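Local coordinates for protein glyoxylate reductase (Paecilomyces sp. J18, PDB 3WNV) that probably reduces glyoxylate to glycolate with a nicotinamide cofactor, as a member of the D-isomer-specific 2-hydroxyacid dehydrogenases, at residues Gln47-Val51 / Pro76-Lys80; Ile52-Arg56 / Val307-Leu311; Glu250-Val254 / Val276-Leu280. One frame throughout, in Å; residues are numbered along the deposited sequence.

Interactions 1 and 2 share one half of this two-lobed chain, the lobe built on the five-stranded parallel sheet, while interaction 3 belongs to the seven-stranded Rossmann-type lobe. The first two have centres about 14 Å apart and touch directly: the backbone N of K80 probably bonds to the O of I52, where strand 51-57 lies beside strand 81-85. Centre to centre, interaction 3 lies about 43 Å from interaction 1 and about 37 Å from interaction 2. The segments of the first two alternate along the chain (47-51, 52-56, 76-80, 307-311), with 250-254 and 276-280 falling before the last. Helix 297-317 thus returns to complete the first lobe, the probable cofactor lobe being inserted.

Interaction 1 (Gln47-Val51 / Pro76-Lys80); sequences QYDDV and PKSVK
Two type I turns, Y48 to V51 and P76 to V79, lie against each other, each closed by its own backbone bond from V51 N to Y48 O and from V79 N to P76 O. S78 links them: its hydroxyl gives a hydrogen bond to V51 O, with OG and O 3.0 Å apart and the donor 41° above the carbonyl plane. A chi1 of 50° sets S78 OG between the backbone N and carbonyl carbon; there it passes 3.1 Å from D49 O, though its single bond across the contact goes to V51 O. Serine suits this place because its hydroxyl is on a short stem that fits between two turns. Beside it, the compact ring of P76 brings CG to 3.3 Å from Y48 O, while the D49 side chain passes obliquely by the ring, OD1 3.5 Å from P76 CB. Y48 turns its ring away, and its OH is hydrogen-bonded to N42 of helix 36-45. V51 and V79, whose branched side chains suit residues entering strands, approach loosely. V51 packs on A5 and L7 of strand 5-9. The contact joins the turns that lead from helices 36-45 and 69-74 into strands 51-57 and 81-85.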
ATOM      1  N   GLN A  47      12.630  11.306  27.973  1.00 28.50           N
ATOM      2  CA  GLN A  47      12.803   9.870  28.204  1.00 28.83           C
ATOM      3  C   GLN A  47      13.282   9.137  26.959  1.00 26.07           C
ATOM      4  O   GLN A  47      13.822   8.043  27.060  1.00 24.77           O
ATOM      5  CB  GLN A  47      11.524   9.229  28.747  1.00 29.84           C
ATOM      6  CG  GLN A  47      10.417   9.100  27.745  1.00 28.82           C
ATOM      7  CD  GLN A  47       9.160   8.502  28.362  1.00 35.62           C
ATOM      8  OE1 GLN A  47       8.447   9.178  29.101  1.00 40.46           O
ATOM      9  NE2 GLN A  47       8.884   7.235  28.060  1.00 32.66           N
ATOM     10  N   TYR A  48      13.079   9.729  25.785  1.00 22.13           N
ATOM     11  CA  TYR A  48      13.584   9.148  24.555  1.00 18.74           C
ATOM     12  C   TYR A  48      14.889   9.833  24.098  1.00 17.94           C
ATOM     13  O   TYR A  48      15.286   9.698  22.946  1.00 17.54           O
ATOM     14  CB  TYR A  48      12.553   9.302  23.453  1.00 20.54           C
ATOM     15  CG  TYR A  48      11.233   8.626  23.718  1.00 20.97           C
ATOM     16  CD1 TYR A  48      11.159   7.470  24.488  1.00 21.95           C
ATOM     17  CD2 TYR A  48      10.066   9.116  23.155  1.00 19.56           C
ATOM     18  CE1 TYR A  48       9.937   6.816  24.685  1.00 24.70           C
ATOM     19  CE2 TYR A  48       8.837   8.460  23.335  1.00 17.30           C
ATOM     20  CZ  TYR A  48       8.790   7.318  24.124  1.00 24.73           C
ATOM     21  OH  TYR A  48       7.590   6.656  24.336  1.00 26.57           O
ATOM     22  N   ASP A  49      15.554  10.558  24.990  1.00 18.97           N
ATOM     23  CA  ASP A  49      16.687  11.398  24.588  1.00 16.91           C
ATOM     24  C   ASP A  49      17.938  10.627  24.124  1.00 18.50           C
ATOM     25  O   ASP A  49      18.857  11.206  23.543  1.00 17.62           O
ATOM     26  CB  ASP A  49      16.991  12.448  25.661  1.00 22.82           C
ATOM     27  CG  ASP A  49      16.180  13.733  25.451  1.00 26.32           C
ATOM     28  OD1 ASP A  49      15.215  13.733  24.629  1.00 23.60           O
ATOM     29  OD2 ASP A  49      16.518  14.743  26.088  1.00 30.19           O
ATOM     30  N   ASP A  50      17.972   9.321  24.370  1.00 19.23           N
ATOM     31  CA  ASP A  50      19.052   8.478  23.855  1.00 22.02           C
ATOM     32  C   ASP A  50      18.628   7.606  22.675  1.00 17.85           C
ATOM     33  O   ASP A  50      19.387   6.749  22.217  1.00 18.55           O
ATOM     34  CB  ASP A  50      19.576   7.570  24.975  1.00 21.39           C
ATOM     35  CG  ASP A  50      20.360   8.361  26.059  1.00 46.79           C
ATOM     36  OD1 ASP A  50      21.350   9.090  25.736  1.00 36.29           O
ATOM     37  OD2 ASP A  50      19.953   8.277  27.242  1.00 51.58           O
ATOM     38  N   VAL A  51      17.422   7.814  22.169  1.00 15.65           N
ATOM     39  CA  VAL A  51      16.911   6.932  21.104  1.00 12.89           C
ATOM     40  C   VAL A  51      17.529   7.294  19.761  1.00 16.23           C
ATOM     41  O   VAL A  51      17.319   8.404  19.274  1.00 15.00           O
ATOM     42  CB  VAL A  51      15.403   7.038  20.994  1.00 16.62           C
ATOM     43  CG1 VAL A  51      14.899   6.268  19.740  1.00 14.74           C
ATOM     44  CG2 VAL A  51      14.746   6.509  22.280  1.00 15.54           C
ATOM     45  N   PRO A  76      13.360  13.713  19.631  1.00 12.17           N
ATOM     46  CA  PRO A  76      14.627  14.152  20.211  1.00 17.09           C
ATOM     47  C   PRO A  76      15.711  14.193  19.140  1.00 17.76           C
ATOM     48  O   PRO A  76      15.682  13.432  18.151  1.00 15.94           O
ATOM     49  CB  PRO A  76      14.963  13.063  21.246  1.00 18.01           C
ATOM     50  CG  PRO A  76      13.770  12.194  21.355  1.00 18.83           C
ATOM     51  CD  PRO A  76      12.899  12.420  20.151  1.00 13.62           C
ATOM     52  N   LYS A  77      16.657  15.093  19.350  1.00 15.91           N
ATOM     53  CA  LYS A  77      17.762  15.293  18.424  1.00 18.38           C
ATOM     54  C   LYS A  77      18.590  14.019  18.194  1.00 18.12           C
ATOM     55  O   LYS A  77      19.264  13.876  17.154  1.00 19.23           O
ATOM     56  CB  LYS A  77      18.618  16.438  18.957  1.00 20.65           C
ATOM     57  CG  LYS A  77      19.664  17.012  18.042  1.00 29.08           C
ATOM     58  CD  LYS A  77      20.420  18.157  18.775  1.00 38.09           C
ATOM     59  CE  LYS A  77      21.453  18.838  17.869  1.00 37.89           C
ATOM     60  NZ  LYS A  77      20.760  19.587  16.796  1.00 38.07           N
ATOM     61  N   SER A  78      18.561  13.095  19.163  1.00 18.87           N
ATOM     62  CA  SER A  78      19.277  11.830  19.017  1.00 19.77           C
ATOM     63  C   SER A  78      18.813  10.956  17.833  1.00 16.73           C
ATOM     64  O   SER A  78      19.578  10.137  17.325  1.00 13.97           O
ATOM     65  CB  SER A  78      19.133  11.023  20.308  1.00 18.05           C
ATOM     66  OG  SER A  78      17.752  10.963  20.692  1.00 15.80           O
ATOM     67  N   VAL A  79      17.559  11.083  17.427  1.00 14.68           N
ATOM     68  CA  VAL A  79      16.992  10.160  16.424  1.00 13.97           C
ATOM     69  C   VAL A  79      17.669  10.312  15.071  1.00 19.22           C
ATOM     70  O   VAL A  79      17.737  11.417  14.515  1.00 16.40           O
ATOM     71  CB  VAL A  79      15.511  10.376  16.244  1.00 15.14           C
ATOM     72  CG1 VAL A  79      14.940   9.419  15.150  1.00 13.53           C
ATOM     73  CG2 VAL A  79      14.782  10.205  17.577  1.00 19.28           C
ATOM     74  N   LYS A  80      18.221   9.213  14.564  1.00 15.99           N
ATOM     75  CA  LYS A  80      18.914   9.249  13.279  1.00 15.44           C
ATOM     76  C   LYS A  80      18.266   8.392  12.220  1.00 14.84           C
ATOM     77  O   LYS A  80      18.562   8.560  11.056  1.00 17.25           O
ATOM     78  CB  LYS A  80      20.407   8.949  13.429  1.00 17.31           C
ATOM     79  CG  LYS A  80      21.087   9.963  14.344  1.00 19.77           C
ATOM     80  CD  LYS A  80      22.514  10.304  13.921  1.00 35.31           C
ATOM     81  CE  LYS A  80      23.392   9.065  13.783  1.00 41.53           C
ATOM     82  NZ  LYS A  80      24.852   9.388  13.938  1.00 48.67           N
TER

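Interaction 2 (Ile52-Arg56 / Val307-Leu311); sequences IAIYR and VLNNL
A53 and Y55 of strand 51-57 meet V307 and L311 of helix 297-317 in a helix-on-sheet layer, segments 52-56 and 307-311 running antiparallel (178° between their directions) with their axes 9.5 Å apart. L311 reaches both strand residues: its CD2 presses on A53 CB at 3.6 Å, and its CD1 comes to the edge of the Y55 ring, in the ring plane, 3.7 Å from Y55 CD2. Alanine suits the position under the leucine, since its methyl lets the helix come close. V307, one turn earlier, crosses the tyrosine at about a right angle and brings CG1 to 3.4 Å from Y55 CE2. With CG anti to the backbone N of Y55, chi1 177° swings the ring out from the strand toward the helix, where its CD2-CE2 side meets the methyls. The strand belongs to a parallel sheet of order 2-1-3-4-5, the flavodoxin-like fold of the substrate-binding domain in this family, and the C-terminal helix returns to cover one face of it. I54 and R56 point away from the helix. At the buried end of the tyrosine, OH is hydrogen-bonded to N85. L308 adds CD2 obliquely, 3.9 Å from Y55 CD2, and leans on W19 of helix 16-21.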
ATOM      1  N   ILE A  52      18.288   6.376  19.162  1.00 17.03           N
ATOM      2  CA  ILE A  52      18.934   6.630  17.862  1.00 14.52           C
ATOM      3  C   ILE A  52      18.076   6.129  16.711  1.00 16.53           C
ATOM      4  O   ILE A  52      18.156   6.639  15.589  1.00 16.28           O
ATOM      5  CB  ILE A  52      20.352   5.987  17.784  1.00 19.34           C
ATOM      6  CG1 ILE A  52      21.063   6.314  16.464  1.00 19.96           C
ATOM      7  CG2 ILE A  52      20.287   4.487  17.932  1.00 21.71           C
ATOM      8  CD1 ILE A  52      22.505   5.787  16.436  1.00 28.69           C
ATOM      9  N   ALA A  53      17.233   5.136  16.977  1.00 14.04           N
ATOM     10  CA  ALA A  53      16.431   4.556  15.897  1.00 11.62           C
ATOM     11  C   ALA A  53      15.050   4.172  16.375  1.00 12.55           C
ATOM     12  O   ALA A  53      14.887   3.738  17.504  1.00 12.62           O
ATOM     13  CB  ALA A  53      17.116   3.355  15.326  1.00 13.32           C
ATOM     14  N   ILE A  54      14.077   4.233  15.470  1.00 10.30           N
ATOM     15  CA  ILE A  54      12.689   3.985  15.833  1.00 11.09           C
ATOM     16  C   ILE A  54      12.142   2.968  14.861  1.00 10.78           C
ATOM     17  O   ILE A  54      12.307   3.123  13.646  1.00 13.78           O
ATOM     18  CB  ILE A  54      11.847   5.265  15.685  1.00 12.35           C
ATOM     19  CG1 ILE A  54      12.132   6.242  16.832  1.00 17.19           C
ATOM     20  CG2 ILE A  54      10.336   4.922  15.641  1.00 11.52           C
ATOM     21  CD1 ILE A  54      11.442   7.625  16.593  1.00 10.50           C
ATOM     22  N   TYR A  55      11.474   1.941  15.374  1.00 10.63           N
ATOM     23  CA  TYR A  55      10.725   1.019  14.526  1.00  6.55           C
ATOM     24  C   TYR A  55       9.291   1.484  14.555  1.00 10.81           C
ATOM     25  O   TYR A  55       8.738   1.658  15.644  1.00 11.11           O
ATOM     26  CB  TYR A  55      10.774  -0.399  15.161  1.00 10.42           C
ATOM     27  CG  TYR A  55       9.955  -1.461  14.410  1.00 12.61           C
ATOM     28  CD1 TYR A  55       8.556  -1.412  14.361  1.00  9.91           C
ATOM     29  CD2 TYR A  55      10.588  -2.544  13.816  1.00 11.63           C
ATOM     30  CE1 TYR A  55       7.794  -2.406  13.676  1.00 11.53           C
ATOM     31  CE2 TYR A  55       9.859  -3.533  13.131  1.00 14.22           C
ATOM     32  CZ  TYR A  55       8.464  -3.445  13.062  1.00 16.16           C
ATOM     33  OH  TYR A  55       7.769  -4.437  12.414  1.00 14.90           O
ATOM     34  N   ARG A  56       8.652   1.642  13.384  1.00 11.14           N
ATOM     35  CA  ARG A  56       7.227   1.931  13.391  1.00 11.48           C
ATOM     36  C   ARG A  56       6.590   1.219  12.231  1.00  8.67           C
ATOM     37  O   ARG A  56       7.284   0.682  11.351  1.00 10.86           O
ATOM     38  CB  ARG A  56       6.965   3.449  13.299  1.00 10.89           C
ATOM     39  CG  ARG A  56       7.292   4.060  11.937  1.00 11.39           C
ATOM     40  CD  ARG A  56       6.910   5.538  11.900  1.00  9.49           C
ATOM     41  NE  ARG A  56       5.447   5.750  12.051  1.00 10.81           N
ATOM     42  CZ  ARG A  56       4.576   5.761  11.031  1.00 14.13           C
ATOM     43  NH1 ARG A  56       4.980   5.534   9.781  1.00 13.17           N
ATOM     44  NH2 ARG A  56       3.283   6.012  11.258  1.00 10.70           N
ATOM     45  N   VAL A 307      12.425  -4.779   8.271  1.00 10.53           N
ATOM     46  CA  VAL A 307      12.577  -3.598   9.110  1.00 13.25           C
ATOM     47  C   VAL A 307      13.655  -3.810  10.167  1.00 12.42           C
ATOM     48  O   VAL A 307      14.479  -2.919  10.429  1.00 13.33           O
ATOM     49  CB  VAL A 307      11.237  -3.232   9.800  1.00 10.04           C
ATOM     50  CG1 VAL A 307      11.364  -1.890  10.541  1.00 11.14           C
ATOM     51  CG2 VAL A 307      10.128  -3.130   8.754  1.00 12.53           C
ATOM     52  N   LEU A 308      13.686  -5.008  10.764  1.00 10.88           N
ATOM     53  CA  LEU A 308      14.600  -5.251  11.864  1.00 14.38           C
ATOM     54  C   LEU A 308      16.021  -5.364  11.324  1.00 14.07           C
ATOM     55  O   LEU A 308      16.966  -5.000  12.005  1.00 15.16           O
ATOM     56  CB  LEU A 308      14.168  -6.471  12.688  1.00 15.25           C
ATOM     57  CG  LEU A 308      12.890  -6.180  13.509  1.00 14.76           C
ATOM     58  CD1 LEU A 308      12.235  -7.479  13.995  1.00 20.04           C
ATOM     59  CD2 LEU A 308      13.175  -5.257  14.697  1.00 18.32           C
ATOM     60  N   ASN A 309      16.162  -5.868  10.093  1.00 16.01           N
ATOM     61  CA  ASN A 309      17.476  -5.920   9.459  1.00 16.55           C
ATOM     62  C   ASN A 309      18.001  -4.534   9.088  1.00 13.26           C
ATOM     63  O   ASN A 309      19.202  -4.277   9.193  1.00 17.38           O
ATOM     64  CB  ASN A 309      17.456  -6.870   8.252  1.00 20.39           C
ATOM     65  CG  ASN A 309      17.502  -8.326   8.672  1.00 27.02           C
ATOM     66  OD1 ASN A 309      18.112  -8.650   9.672  1.00 29.92           O
ATOM     67  ND2 ASN A 309      16.829  -9.201   7.925  1.00 32.57           N
ATOM     68  N   ASN A 310      17.106  -3.660   8.625  1.00 13.22           N
ATOM     69  CA  ASN A 310      17.444  -2.249   8.464  1.00 14.13           C
ATOM     70  C   ASN A 310      17.912  -1.630   9.777  1.00 16.87           C
ATOM     71  O   ASN A 310      18.930  -0.972   9.811  1.00 14.68           O
ATOM     72  CB  ASN A 310      16.254  -1.456   7.940  1.00 14.10           C
ATOM     73  CG  ASN A 310      16.190  -1.442   6.438  1.00 18.14           C
ATOM     74  OD1 ASN A 310      16.945  -0.697   5.785  1.00 15.83           O
ATOM     75  ND2 ASN A 310      15.297  -2.257   5.865  1.00 14.65           N
ATOM     76  N   LEU A 311      17.153  -1.835  10.854  1.00 15.63           N
ATOM     77  CA  LEU A 311      17.567  -1.354  12.171  1.00 19.19           C
ATOM     78  C   LEU A 311      18.945  -1.826  12.604  1.00 17.48           C
ATOM     79  O   LEU A 311      19.765  -1.057  13.100  1.00 16.58           O
ATOM     80  CB  LEU A 311      16.553  -1.786  13.225  1.00 23.34           C
ATOM     81  CG  LEU A 311      15.310  -0.944  13.228  1.00 30.85           C
ATOM     82  CD1 LEU A 311      14.165  -1.648  13.962  1.00 36.79           C
ATOM     83  CD2 LEU A 311      15.650   0.387  13.856  1.00 29.53           C
TER

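Interaction 3 (Glu250-Val254 / Val276-Leu280); sequences EKALV and VEPGL
E250 and E277 join the start of helix 250-259 to the N-cap of helix 278-281: the backbone N of E277 gives E250 OE2 a hydrogen bond of 2.9 Å, nearly straight (170°) and meeting the oxygen close to its C-O axis. The tight part is the inner side. There the extended E250 chain runs across L280, E250 CG 3.7 Å from L280 CD2, while V254 wedges CG2 against L280 CB at 3.8 Å and sets CG1 over G279 CA at 4.0 Å. Glycine suits this place because a CB on G279 would, with this backbone, run into V254 CG1. L280 continues onto V265 and L267 of strand 262-267. The outer side is looser: the E277 chain bends at chi2 (-65°), laying OE1 3.5 Å from CG of exposed K251, but K251 NZ stays 5.2 Å from E277 OE2, short of a salt bridge. E250 OE1 takes the N-H of E271, so one buried carboxylate grips both ends of the 271-277 loop. Replacing E250 by an alanine is likely to leave both N-H groups without their acceptor and open a gap beside L280. Two such donors probably stabilise its charge, an effect partly offset by the nearby E277 carboxylate.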
ATOM      1  N   GLU A 250     -13.416   8.669  -4.883  1.00 13.75           N
ATOM      2  CA  GLU A 250     -14.316   7.531  -4.678  1.00 14.56           C
ATOM      3  C   GLU A 250     -15.758   7.928  -4.964  1.00 11.78           C
ATOM      4  O   GLU A 250     -16.563   7.115  -5.432  1.00 15.06           O
ATOM      5  CB  GLU A 250     -14.156   7.006  -3.245  1.00 13.57           C
ATOM      6  CG  GLU A 250     -14.691   5.593  -3.031  1.00 15.53           C
ATOM      7  CD  GLU A 250     -14.156   5.009  -1.713  1.00 18.32           C
ATOM      8  OE1 GLU A 250     -12.922   4.815  -1.652  1.00 16.76           O
ATOM      9  OE2 GLU A 250     -14.935   4.778  -0.731  1.00 18.41           O
ATOM     10  N   LYS A 251     -16.095   9.184  -4.717  1.00 13.76           N
ATOM     11  CA  LYS A 251     -17.467   9.621  -5.004  1.00 22.49           C
ATOM     12  C   LYS A 251     -17.696   9.630  -6.509  1.00 17.81           C
ATOM     13  O   LYS A 251     -18.757   9.248  -6.982  1.00 17.68           O
ATOM     14  CB  LYS A 251     -17.774  10.988  -4.400  1.00 21.22           C
ATOM     15  CG  LYS A 251     -18.064  10.954  -2.912  1.00 20.09           C
ATOM     16  CD  LYS A 251     -18.244  12.355  -2.411  1.00 29.08           C
ATOM     17  CE  LYS A 251     -18.320  12.371  -0.896  1.00 39.95           C
ATOM     18  NZ  LYS A 251     -18.262  13.759  -0.359  1.00 47.87           N
ATOM     19  N   ALA A 252     -16.681  10.022  -7.270  1.00 13.10           N
ATOM     20  CA  ALA A 252     -16.783   9.969  -8.731  1.00 15.39           C
ATOM     21  C   ALA A 252     -16.825   8.541  -9.274  1.00 14.33           C
ATOM     22  O   ALA A 252     -17.510   8.244 -10.269  1.00 13.31           O
ATOM     23  CB  ALA A 252     -15.620  10.734  -9.374  1.00 15.92           C
ATOM     24  N   LEU A 253     -16.088   7.657  -8.632  1.00 15.06           N
ATOM     25  CA  LEU A 253     -16.095   6.247  -8.984  1.00 10.45           C
ATOM     26  C   LEU A 253     -17.508   5.688  -8.778  1.00 14.07           C
ATOM     27  O   LEU A 253     -18.035   4.949  -9.638  1.00 13.82           O
ATOM     28  CB  LEU A 253     -15.061   5.509  -8.118  1.00 11.75           C
ATOM     29  CG  LEU A 253     -15.143   3.979  -8.266  1.00 10.91           C
ATOM     30  CD1 LEU A 253     -14.647   3.575  -9.606  1.00 10.93           C
ATOM     31  CD2 LEU A 253     -14.309   3.328  -7.138  1.00 12.52           C
ATOM     32  N   VAL A 254     -18.142   6.057  -7.661  1.00 12.86           N
ATOM     33  CA  VAL A 254     -19.522   5.596  -7.410  1.00 13.78           C
ATOM     34  C   VAL A 254     -20.484   6.082  -8.509  1.00 16.52           C
ATOM     35  O   VAL A 254     -21.286   5.301  -9.051  1.00 16.18           O
ATOM     36  CB  VAL A 254     -20.019   6.012  -6.008  1.00 13.74           C
ATOM     37  CG1 VAL A 254     -21.570   5.822  -5.907  1.00 20.28           C
ATOM     38  CG2 VAL A 254     -19.300   5.177  -4.917  1.00 12.81           C
ATOM     39  N   VAL A 276     -16.202   3.175   3.810  1.00 19.81           N
ATOM     40  CA  VAL A 276     -16.301   2.950   2.363  1.00 17.46           C
ATOM     41  C   VAL A 276     -17.516   3.751   1.880  1.00 19.67           C
ATOM     42  O   VAL A 276     -18.560   3.786   2.563  1.00 20.81           O
ATOM     43  CB  VAL A 276     -16.525   1.434   2.055  1.00 11.57           C
ATOM     44  CG1 VAL A 276     -16.782   1.190   0.576  1.00 15.08           C
ATOM     45  CG2 VAL A 276     -15.364   0.550   2.615  1.00 15.26           C
ATOM     46  N   GLU A 277     -17.418   4.424   0.736  1.00 16.78           N
ATOM     47  CA  GLU A 277     -18.608   5.153   0.252  1.00 14.88           C
ATOM     48  C   GLU A 277     -19.794   4.201   0.175  1.00 18.48           C
ATOM     49  O   GLU A 277     -19.665   3.092  -0.325  1.00 18.47           O
ATOM     50  CB  GLU A 277     -18.385   5.785  -1.128  1.00 17.01           C
ATOM     51  CG  GLU A 277     -17.515   7.025  -1.126  1.00 20.62           C
ATOM     52  CD  GLU A 277     -18.129   8.177  -0.377  1.00 24.01           C
ATOM     53  OE1 GLU A 277     -19.294   8.537  -0.650  1.00 25.70           O
ATOM     54  OE2 GLU A 277     -17.436   8.741   0.495  1.00 27.34           O
ATOM     55  N   PRO A 278     -20.960   4.626   0.684  1.00 21.52           N
ATOM     56  CA  PRO A 278     -22.118   3.727   0.748  1.00 24.22           C
ATOM     57  C   PRO A 278     -22.508   3.123  -0.601  1.00 19.65           C
ATOM     58  O   PRO A 278     -22.714   1.910  -0.678  1.00 22.37           O
ATOM     59  CB  PRO A 278     -23.243   4.643   1.244  1.00 27.35           C
ATOM     60  CG  PRO A 278     -22.574   5.711   1.977  1.00 27.15           C
ATOM     61  CD  PRO A 278     -21.266   5.953   1.230  1.00 23.18           C
ATOM     62  N   GLY A 279     -22.588   3.941  -1.652  1.00 20.07           N
ATOM     63  CA  GLY A 279     -22.949   3.437  -2.967  1.00 22.45           C
ATOM     64  C   GLY A 279     -21.966   2.404  -3.472  1.00 22.92           C
ATOM     65  O   GLY A 279     -22.285   1.590  -4.350  1.00 19.02           O
ATOM     66  N   LEU A 280     -20.762   2.415  -2.915  1.00 21.71           N
ATOM     67  CA  LEU A 280     -19.775   1.400  -3.270  1.00 17.04           C
ATOM     68  C   LEU A 280     -20.018   0.115  -2.439  1.00 14.52           C
ATOM     69  O   LEU A 280     -20.170  -0.988  -2.979  1.00 16.43           O
ATOM     70  CB  LEU A 280     -18.391   1.989  -3.022  1.00 20.64           C
ATOM     71  CG  LEU A 280     -17.175   1.256  -3.519  1.00 21.09           C
ATOM     72  CD1 LEU A 280     -17.376   0.921  -4.986  1.00 28.89           C
ATOM     73  CD2 LEU A 280     -15.934   2.143  -3.348  1.00 16.60           C
TER